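Local coordinates for ketosynthase (Streptomyces sp. MSC090213JE08, PDB 6KXD), which forms part of the ishigamide ketosynthase/chain length factor of a highly reducing type II polyketide synthase, with probable 3-oxoacyl-[acyl-carrier-protein] synthase activity, at residues A309-A313 and D314-R318; P68-I72 and Q73-G77; G57-S61 and S62-T66. All coordinates share one frame; numbering follows the deposited sequence.

Contact 1. Residues A309-A313 and D314-R318. With ACT (acetate ion), chain E.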
loop_
_atom_site.group_PDB
_atom_site.type_symbol
_atom_site.label_atom_id
_atom_site.label_comp_id
_atom_site.label_asym_id
_atom_site.label_seq_id
_atom_site.Cartn_x
_atom_site.Cartn_y
_atom_site.Cartn_z
ATOM N N ALA B 309 26.451 -18.530 -1.783
ATOM C CA ALA B 309 27.562 -18.343 -2.755
ATOM C C ALA B 309 28.120 -16.909 -2.755
ATOM O O ALA B 309 29.261 -16.661 -3.105
ATOM C CB ALA B 309 27.063 -18.695 -4.116
ATOM N N LEU B 310 27.263 -15.952 -2.452
ATOM C CA LEU B 310 27.525 -14.571 -2.623
ATOM C C LEU B 310 28.274 -13.986 -1.426
ATOM O O LEU B 310 29.101 -13.115 -1.639
ATOM C CB LEU B 310 26.222 -13.814 -2.815
ATOM C CG LEU B 310 26.414 -12.333 -3.096
ATOM C CD1 LEU B 310 26.744 -12.131 -4.550
ATOM C CD2 LEU B 310 25.226 -11.514 -2.695
ATOM N N VAL B 311 27.938 -14.400 -0.199
ATOM C CA VAL B 311 28.528 -13.774 0.977
ATOM C C VAL B 311 29.456 -14.750 1.683
ATOM O O VAL B 311 29.409 -15.965 1.449
ATOM C CB VAL B 311 27.442 -13.208 1.921
ATOM C CG1 VAL B 311 26.601 -12.171 1.186
ATOM C CG2 VAL B 311 26.596 -14.312 2.493
ATOM N N PRO B 312 30.366 -14.266 2.561
ATOM C CA PRO B 312 31.214 -15.171 3.325
ATOM C C PRO B 312 30.337 -16.169 4.076
ATOM O O PRO B 312 29.284 -15.733 4.640
ATOM C CB PRO B 312 31.924 -14.252 4.321
ATOM C CG PRO B 312 31.924 -12.930 3.648
ATOM C CD PRO B 312 30.583 -12.868 2.951
ATOM N N ALA B 313 30.746 -17.441 4.115
ATOM C CA ALA B 313 29.957 -18.463 4.801
ATOM C C ALA B 313 29.673 -18.037 6.253
ATOM O O ALA B 313 28.594 -18.289 6.767
ATOM C CB ALA B 313 30.640 -19.802 4.771
ATOM N N ASP B 314 30.642 -17.376 6.877
ATOM C CA ASP B 314 30.527 -16.979 8.268
ATOM C C ASP B 314 29.406 -15.949 8.441
ATOM O O ASP B 314 28.805 -15.875 9.551
ATOM C CB ASP B 314 31.822 -16.379 8.809
ATOM C CG ASP B 314 32.873 -17.370 9.248
ATOM O OD1 ASP B 314 32.606 -18.586 9.247
ATOM O OD2 ASP B 314 33.910 -16.888 9.672
ATOM N N ALA B 315 29.075 -15.194 7.396
ATOM C CA ALA B 315 27.955 -14.244 7.490
ATOM C C ALA B 315 26.607 -14.975 7.640
ATOM O O ALA B 315 25.645 -14.402 8.172
ATOM C CB ALA B 315 27.951 -13.306 6.314
ATOM N N LEU B 316 26.513 -16.229 7.200
ATOM C CA LEU B 316 25.254 -16.940 7.288
ATOM C C LEU B 316 25.094 -17.663 8.629
ATOM O O LEU B 316 23.967 -17.969 9.020
ATOM C CB LEU B 316 25.139 -17.928 6.123
ATOM C CG LEU B 316 24.857 -17.312 4.759
ATOM C CD1 LEU B 316 25.005 -18.362 3.686
ATOM C CD2 LEU B 316 23.473 -16.710 4.670
ATOM N N SER B 317 26.197 -17.947 9.316
ATOM C CA SER B 317 26.193 -18.609 10.617
ATOM C C SER B 317 26.106 -17.592 11.748
ATOM O O SER B 317 26.143 -17.969 12.882
ATOM C CB SER B 317 27.434 -19.420 10.823
ATOM O OG SER B 317 28.156 -19.484 9.633
ATOM N N ARG B 318 26.149 -16.316 11.406
ATOM C CA ARG B 318 26.233 -15.275 12.388
ATOM C C ARG B 318 24.884 -15.103 13.103
ATOM O O ARG B 318 24.837 -14.743 14.247
ATOM C CB ARG B 318 26.646 -13.970 11.701
ATOM C CG ARG B 318 27.240 -12.954 12.658
ATOM C CD ARG B 318 28.706 -13.225 12.890
ATOM N NE ARG B 318 29.433 -12.900 11.689
ATOM C CZ ARG B 318 30.685 -13.255 11.444
ATOM N NH1 ARG B 318 31.417 -13.808 12.397
ATOM N NH2 ARG B 318 31.198 -13.049 10.243
HETATM C C ACT E . 35.114 -13.837 11.161
HETATM O O ACT E . 35.810 -14.806 11.523
HETATM O OXT ACT E . 34.181 -14.028 10.355
HETATM C CH3 ACT E . 35.423 -12.449 11.627
#
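Val311 and Leu316 set their side chains nearly at right angles, with Val311 CG2 coming 4.1 Å from Leu316 CG. That methyl lies between the backbone N and the carbonyl carbon of Val311, and there it also meets Ala315 CB at 4.2 Å. Alongside these apolar contacts the backbone turns tightly: Ala315 N donates to Pro312 O at 2.8 Å and Leu316 N to Ala313 O at 3.0 Å. Ser317 OG adds a weak bond to Ala313 O. Farther out, Arg318 bends at chi2 and chi3 and folds back so that Asp314 O lies 3.5 Å above the guanidinium plane, offset toward its rim. The acetate OXT sits in plane at the guanidinium edge, bonded to Arg318 NH2 at 3.1 Å (160°) and only weakly to NH1. NH2 also forms a salt bridge to a phosphate, NE donates to Trp288 O, and the guanidinium makes a cation-pi contact with Trp288. An alanine here removes the guanidinium, and both anions would probably lose this cation and Trp288 O its side-chain donor. N-H groups bonding to the carbonyl three residues back give a 3-10-like turn at the short, weakly bonded helix 313-316, which follows helix 298-310 and packs Val311, Ala315 and Leu316 against strand 287-291.

Contact 2. Residues P68-I72 and Q73-G77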
loop_
_atom_site.group_PDB
_atom_site.type_symbol
_atom_site.label_atom_id
_atom_site.label_comp_id
_atom_site.label_asym_id
_atom_site.label_seq_id
_atom_site.Cartn_x
_atom_site.Cartn_y
_atom_site.Cartn_z
ATOM N N PRO B 68 3.539 -15.926 22.048
ATOM C CA PRO B 68 3.096 -16.535 23.302
ATOM C C PRO B 68 2.595 -15.436 24.256
ATOM O O PRO B 68 3.196 -14.347 24.323
ATOM C CB PRO B 68 4.372 -17.169 23.834
ATOM C CG PRO B 68 5.446 -16.207 23.370
ATOM C CD PRO B 68 5.006 -15.840 21.955
ATOM N N GLY B 69 1.494 -15.721 24.944
ATOM C CA GLY B 69 0.996 -14.850 26.004
ATOM C C GLY B 69 0.410 -13.565 25.442
ATOM O O GLY B 69 0.466 -12.526 26.085
ATOM N N PHE B 70 -0.113 -13.618 24.215
ATOM C CA PHE B 70 -0.578 -12.397 23.573
ATOM C C PHE B 70 -2.098 -12.321 23.639
ATOM O O PHE B 70 -2.752 -13.074 22.978
ATOM C CB PHE B 70 -0.164 -12.289 22.106
ATOM C CG PHE B 70 -0.444 -10.924 21.537
ATOM C CD1 PHE B 70 0.388 -9.858 21.830
ATOM C CD2 PHE B 70 -1.546 -10.688 20.740
ATOM C CE1 PHE B 70 0.144 -8.594 21.316
ATOM C CE2 PHE B 70 -1.807 -9.417 20.243
ATOM C CZ PHE B 70 -0.964 -8.371 20.535
ATOM N N ASP B 71 -2.619 -11.398 24.453
ATOM C CA ASP B 71 -4.045 -11.190 24.525
ATOM C C ASP B 71 -4.295 -9.706 24.299
ATOM O O ASP B 71 -3.698 -8.875 24.967
ATOM C CB ASP B 71 -4.628 -11.645 25.870
ATOM C CG ASP B 71 -6.099 -11.291 26.028
ATOM O OD1 ASP B 71 -6.934 -12.072 25.562
ATOM O OD2 ASP B 71 -6.388 -10.171 26.490
ATOM N N ILE B 72 -5.175 -9.404 23.351
ATOM C CA ILE B 72 -5.294 -8.078 22.853
ATOM C C ILE B 72 -5.703 -7.159 24.003
ATOM O O ILE B 72 -5.094 -6.114 24.190
ATOM C CB ILE B 72 -6.263 -8.042 21.673
ATOM C CG1 ILE B 72 -5.635 -8.785 20.482
ATOM C CG2 ILE B 72 -6.694 -6.626 21.349
ATOM C CD1 ILE B 72 -6.592 -8.956 19.316
ATOM N N GLN B 73 -6.706 -7.585 24.764
ATOM C CA GLN B 73 -7.297 -6.669 25.764
ATOM C C GLN B 73 -6.350 -6.527 26.956
ATOM O O GLN B 73 -6.262 -5.453 27.541
ATOM C CB GLN B 73 -8.715 -7.133 26.099
ATOM C CG GLN B 73 -9.696 -6.844 24.966
ATOM C CD GLN B 73 -11.127 -6.744 25.436
ATOM O OE1 GLN B 73 -11.616 -7.665 26.088
ATOM N NE2 GLN B 73 -11.811 -5.648 25.084
ATOM N N GLU B 74 -5.606 -7.592 27.266
ATOM C CA GLU B 74 -4.606 -7.592 28.300
ATOM C C GLU B 74 -3.500 -6.595 27.954
ATOM O O GLU B 74 -3.028 -5.862 28.814
ATOM C CB GLU B 74 -4.017 -8.993 28.467
ATOM C CG GLU B 74 -3.038 -9.100 29.607
ATOM C CD GLU B 74 -2.525 -10.506 29.861
ATOM O OE1 GLU B 74 -1.797 -10.684 30.850
ATOM O OE2 GLU B 74 -2.853 -11.411 29.068
ATOM N N GLN B 75 -3.073 -6.596 26.689
ATOM C CA GLN B 75 -2.041 -5.700 26.230
ATOM C C GLN B 75 -2.550 -4.269 26.048
ATOM O O GLN B 75 -1.805 -3.350 26.371
ATOM C CB GLN B 75 -1.442 -6.250 24.927
ATOM C CG GLN B 75 -0.670 -7.541 25.181
ATOM C CD GLN B 75 0.535 -7.286 26.058
ATOM O OE1 GLN B 75 1.271 -6.320 25.865
ATOM N NE2 GLN B 75 0.738 -8.141 27.046
ATOM N N LEU B 76 -3.759 -4.078 25.505
ATOM C CA LEU B 76 -4.140 -2.769 25.020
ATOM C C LEU B 76 -5.290 -2.180 25.829
ATOM O O LEU B 76 -5.664 -1.068 25.576
ATOM C CB LEU B 76 -4.531 -2.879 23.552
ATOM C CG LEU B 76 -3.346 -3.202 22.653
ATOM C CD1 LEU B 76 -3.841 -3.445 21.233
ATOM C CD2 LEU B 76 -2.363 -2.045 22.690
ATOM N N GLY B 77 -5.783 -2.933 26.796
ATOM C CA GLY B 77 -6.843 -2.450 27.631
ATOM C C GLY B 77 -8.202 -2.616 26.978
ATOM O O GLY B 77 -8.377 -3.218 25.916
HETATM O O HOH W 1 -1.055 -10.414 26.728
#
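Asp71 is the N-cap of helix 72-76, and its carboxylate closes the first turn by accepting from Glu74 N. The bond is short and fairly straight, 2.8 Å from Glu74 N to Asp71 OD2 with an N-H...O angle of 155°, and it uses the anti lone pair of OD2. The torsion explains the reach: with CG anti to the backbone N (chi1 173°), the carboxylate swings over the start of the helix. In a capping box the Glu74 side chain would accept directly from Asp71 N; here a water intervenes, accepting from Asp71 N at 2.9 Å and donating weakly to Glu74 OE2. The same water donates to Gly69 O and accepts from Gln75 NE2 at 2.9 Å, so four bonds tie the incoming loop to the first turn. Asp71 OD2 and Glu74 OE2 lie 4.5 Å apart, a like-charge proximity that the helix N-terminus probably eases. On another flank, Gln75 CG lies 4.1 Å from Phe70 CE1, and the bend at chi2 then turns the amide toward the water, its plane tilted 23° from the ring. Regular helical bonding follows, Gln75 N to Asp71 O and Leu76 N to Ile72 O, while Ile72 CG2 and Leu76 CD1 pack at 4.3 Å. Gly77, with positive phi, ends the helix. Around this surface turn, Phe70 inserts against Arg86, Leu90 and Val93 of helix 86-99 and against Ile33 of strand 32-33, Ile72 rests on Ala89 of the same helix, and the amide of Gln73 bonds to Thr81 OG1 in the loop before helix 86-99.

Contact 3. Residues G57-S61 and S62-T66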
loop_
_atom_site.group_PDB
_atom_site.type_symbol
_atom_site.label_atom_id
_atom_site.label_comp_id
_atom_site.label_asym_id
_atom_site.label_seq_id
_atom_site.Cartn_x
_atom_site.Cartn_y
_atom_site.Cartn_z
ATOM N N GLY B 57 -9.861 -23.191 15.808
ATOM C CA GLY B 57 -10.613 -24.166 15.038
ATOM C C GLY B 57 -9.665 -25.017 14.204
ATOM O O GLY B 57 -8.453 -24.916 14.369
ATOM N N PRO B 58 -10.173 -25.877 13.295
ATOM C CA PRO B 58 -9.301 -26.749 12.508
ATOM C C PRO B 58 -8.298 -25.890 11.716
ATOM O O PRO B 58 -8.655 -24.797 11.306
ATOM C CB PRO B 58 -10.260 -27.532 11.590
ATOM C CG PRO B 58 -11.573 -26.746 11.613
ATOM C CD PRO B 58 -11.595 -26.031 12.950
ATOM N N LEU B 59 -7.062 -26.388 11.580
ATOM C CA LEU B 59 -5.980 -25.749 10.823
ATOM C C LEU B 59 -5.316 -26.797 9.945
ATOM O O LEU B 59 -5.367 -27.981 10.256
ATOM C CB LEU B 59 -4.943 -25.157 11.781
ATOM C CG LEU B 59 -5.394 -23.966 12.618
ATOM C CD1 LEU B 59 -4.396 -23.707 13.725
ATOM C CD2 LEU B 59 -5.592 -22.723 11.767
ATOM N N PRO B 60 -4.617 -26.388 8.859
ATOM C CA PRO B 60 -3.946 -27.340 7.980
ATOM C C PRO B 60 -2.770 -28.032 8.675
ATOM O O PRO B 60 -2.293 -29.035 8.199
ATOM C CB PRO B 60 -3.427 -26.521 6.786
ATOM C CG PRO B 60 -3.771 -25.070 7.081
ATOM C CD PRO B 60 -4.439 -24.996 8.437
ATOM N N SER B 61 -2.281 -27.419 9.752
ATOM C CA SER B 61 -1.237 -27.929 10.569
ATOM C C SER B 61 -1.499 -27.495 12.005
ATOM O O SER B 61 -2.015 -26.391 12.252
ATOM C CB SER B 61 0.102 -27.439 10.106
ATOM O OG SER B 61 1.098 -27.839 11.029
ATOM N N SER B 62 -1.077 -28.339 12.945
ATOM C CA SER B 62 -1.327 -28.102 14.356
ATOM C C SER B 62 -0.219 -27.224 14.929
ATOM O O SER B 62 -0.397 -26.625 15.976
ATOM C CB SER B 62 -1.425 -29.406 15.111
ATOM O OG SER B 62 -0.265 -30.200 14.879
ATOM N N ASP B 63 0.935 -27.219 14.254
ATOM C CA ASP B 63 2.102 -26.542 14.735
ATOM C C ASP B 63 2.072 -25.095 14.213
ATOM O O ASP B 63 1.857 -24.869 13.019
ATOM C CB ASP B 63 3.351 -27.302 14.307
ATOM C CG ASP B 63 3.549 -28.588 15.102
ATOM O OD1 ASP B 63 2.997 -28.670 16.215
ATOM O OD2 ASP B 63 4.291 -29.461 14.627
ATOM N N VAL B 64 2.269 -24.140 15.130
ATOM C CA VAL B 64 2.229 -22.711 14.805
ATOM C C VAL B 64 3.256 -21.963 15.659
ATOM O O VAL B 64 3.568 -22.321 16.803
ATOM C CB VAL B 64 0.824 -22.098 14.971
ATOM C CG1 VAL B 64 -0.208 -22.729 14.049
ATOM C CG2 VAL B 64 0.342 -22.121 16.407
ATOM N N CYS B 65 3.737 -20.848 15.100
ATOM C CA CYS B 65 4.603 -19.969 15.796
ATOM C C CYS B 65 3.839 -18.680 16.090
ATOM O O CYS B 65 4.019 -17.652 15.417
ATOM C CB CYS B 65 5.881 -19.696 15.017
ATOM S SG CYS B 65 6.792 -21.206 14.603
ATOM N N THR B 66 2.960 -18.766 17.087
ATOM C CA THR B 66 2.196 -17.630 17.527
ATOM C C THR B 66 3.034 -16.863 18.552
ATOM O O THR B 66 4.007 -17.381 19.144
ATOM C CB THR B 66 0.848 -18.056 18.139
ATOM O OG1 THR B 66 1.145 -19.183 18.950
ATOM C CG2 THR B 66 -0.221 -18.410 17.128
#
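With chi1 at 173°, Ser61 carries OG anti to its own backbone N and beside its carbonyl carbon, which turns the hydroxyl forward along the chain to meet Asp63 N. The result is an ST turn: a serine side-chain oxygen accepts from the backbone N-H two residues ahead. Asp63 N lies 3.3 Å from Ser61 OG, rather long, but the N-H...O angle of 154° shows that the hydrogen is aimed at the oxygen. Ser62 N is nearer still to that oxygen, at 2.9 Å, yet its N-H points poorly, so proximity alone does not make a second bond. Between the two, Ser62 has near-helical backbone angles, while Ser61 before it and Asp63 after it are extended; this kink gives the bend that the serine hydroxyl spans.

The turn leads the loop that follows strand 50-51 into strand 63-65, and the neighbouring backbone bonds fit that reading: Val64 pairs with Val50 of the antiparallel strand 50-51 and Ser62 with Ala52 just beyond it, while Cys65 bonds to Leu229 of the parallel strand 229-240. The side chain of Asp63 takes no part in the turn bond; its carboxylate forms a salt bridge with Lys51 of strand 50-51. Leu59 and Val64 make the apolar contact across the bend. Leu59 also packs on Ala210 and Ala213 of helix 210-219, and Val64 on Ala52 and Phe208, so the loop is fastened to a helix as well as to the strands. With chi1 at -68° Leu59 sets CG beside its backbone N and sends one branch toward the strand, where CD1 meets Val64 CG1 at 4.3 Å.

Contacts 3 and 2 follow one another in sequence with one residue between: contact 3 contains strand 63-65, and contact 2 contains helix 72-76. Their centres are 20 Å apart, and beyond that junction they do not touch. Contact 1 comes much later in the chain. Its centre lies 38 Å from that of contact 2, on the opposite side of the chain's centre, and 32 Å from that of contact 3; the nearest atoms are about 21 Å and 18 Å away respectively. Beside contact 1 lie an acetate and a phosphate, both probably from the crystallisation liquor.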